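Local coordinates for protein acetyl-CoA acetyltransferase (Bacillus anthracis, PDB 3SS6) that probably catalyses the thiolase reaction, the reversible joining of two acetyl-CoA molecules into acetoacetyl-CoA with release of CoA, at residues Thr71-Ala75 with Ala76-Asp80. Numbering follows the deposited sequence.
Sequences TAALA and AGFPD
The F78 side chain turns back against the last turn of helix 68-75 and overlaps A73: its CD2 rests 4.1 Å from A73 CB, while its CB sits 3.2 Å from A73 O. CG lies beside the backbone N (chi1 -66°), which brings the ring against A73 and A76, and A76 CB comes to lie over the centre of one ring face, 4.0 Å above the plane. The same A73 carbonyl accepts the F78 N-H at 3.1 Å, approached only 18° from the carbonyl plane, so backbone and side chain of one residue close on a single peptide group. Here is a worked example of the Schellman motif, one way of finishing an alpha-helix. The bond from F78 N to A73 O is its outer, six-residue (6→1) bond; the inner 5→2 bond runs from G77 N to L74 O at 3.0 Å, but the donor stands above the carbonyl plane instead of meeting a lone pair. One residue earlier, A76 N keeps the regular helical bond to A72 O at 2.8 Å and makes a weak, bent one to A73 O. G77, the first residue to leave helical geometry, takes a positive phi (86°), a left-handed conformation that glycine adopts readily. The apolar contact of F78 with A73 bridges the turn on its buried side, where V41 of helix 29-43 and P48 also touch the F78 side chain. Beyond the turn the chain heads for strand 83-88, and the side chains of L74 and D80 cross at about a right angle, with L74 CD2 3.6 Å from D80 OD1, a van der Waals contact of a methyl with a carboxylate oxygen. On that side a second subunit packs against the helix end, its P287 touching L74 and its V285 touching D80.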
# COMPACT_ATOMS: atom_id res chain seq x y z
N THR A 71 18.80 6.72 -18.93
CA THR A 71 18.54 5.30 -18.74
C THR A 71 18.17 4.65 -20.08
O THR A 71 18.65 3.58 -20.40
CB THR A 71 17.47 5.06 -17.67
OG1 THR A 71 17.90 5.63 -16.42
CG2 THR A 71 17.26 3.56 -17.46
N ALA A 72 17.33 5.31 -20.86
CA ALA A 72 16.92 4.74 -22.15
C ALA A 72 18.10 4.71 -23.13
O ALA A 72 18.23 3.77 -23.92
CB ALA A 72 15.74 5.52 -22.74
N ALA A 73 18.95 5.73 -23.08
CA ALA A 73 20.13 5.74 -23.95
C ALA A 73 21.00 4.50 -23.67
O ALA A 73 21.44 3.80 -24.60
CB ALA A 73 20.94 7.02 -23.74
N LEU A 74 21.25 4.24 -22.39
CA LEU A 74 22.06 3.09 -22.01
C LEU A 74 21.35 1.78 -22.33
O LEU A 74 21.97 0.84 -22.82
CB LEU A 74 22.40 3.13 -20.52
CG LEU A 74 23.35 4.23 -20.05
CD1 LEU A 74 23.36 4.26 -18.53
CD2 LEU A 74 24.75 4.01 -20.61
N ALA A 75 20.05 1.72 -22.06
CA ALA A 75 19.29 0.50 -22.33
C ALA A 75 19.22 0.19 -23.83
O ALA A 75 19.09 -0.97 -24.24
CB ALA A 75 17.90 0.57 -21.72
N ALA A 76 19.30 1.24 -24.65
CA ALA A 76 19.30 1.10 -26.11
C ALA A 76 20.65 0.63 -26.64
O ALA A 76 20.79 0.38 -27.84
CB ALA A 76 18.92 2.42 -26.76
N GLY A 77 21.63 0.52 -25.75
CA GLY A 77 22.96 0.07 -26.11
C GLY A 77 23.88 1.18 -26.62
O GLY A 77 24.95 0.89 -27.16
N PHE A 78 23.48 2.43 -26.43
CA PHE A 78 24.31 3.55 -26.88
C PHE A 78 25.54 3.63 -25.98
O PHE A 78 25.48 3.24 -24.80
CB PHE A 78 23.54 4.88 -26.83
CG PHE A 78 22.38 4.97 -27.81
CD1 PHE A 78 22.20 4.02 -28.82
CD2 PHE A 78 21.47 6.03 -27.72
CE1 PHE A 78 21.13 4.12 -29.71
CE2 PHE A 78 20.40 6.14 -28.61
CZ PHE A 78 20.23 5.18 -29.61
N PRO A 79 26.67 4.14 -26.51
CA PRO A 79 27.89 4.26 -25.70
C PRO A 79 27.69 5.09 -24.44
O PRO A 79 26.79 5.94 -24.37
CB PRO A 79 28.87 4.99 -26.63
CG PRO A 79 28.38 4.70 -28.00
CD PRO A 79 26.88 4.58 -27.90
N ASP A 80 28.53 4.84 -23.44
CA ASP A 80 28.45 5.56 -22.17
C ASP A 80 28.63 7.06 -22.33
O ASP A 80 28.27 7.83 -21.44
CB ASP A 80 29.53 5.08 -21.20
CG ASP A 80 29.32 3.67 -20.73
OD1 ASP A 80 28.19 3.15 -20.85
OD2 ASP A 80 30.30 3.08 -20.22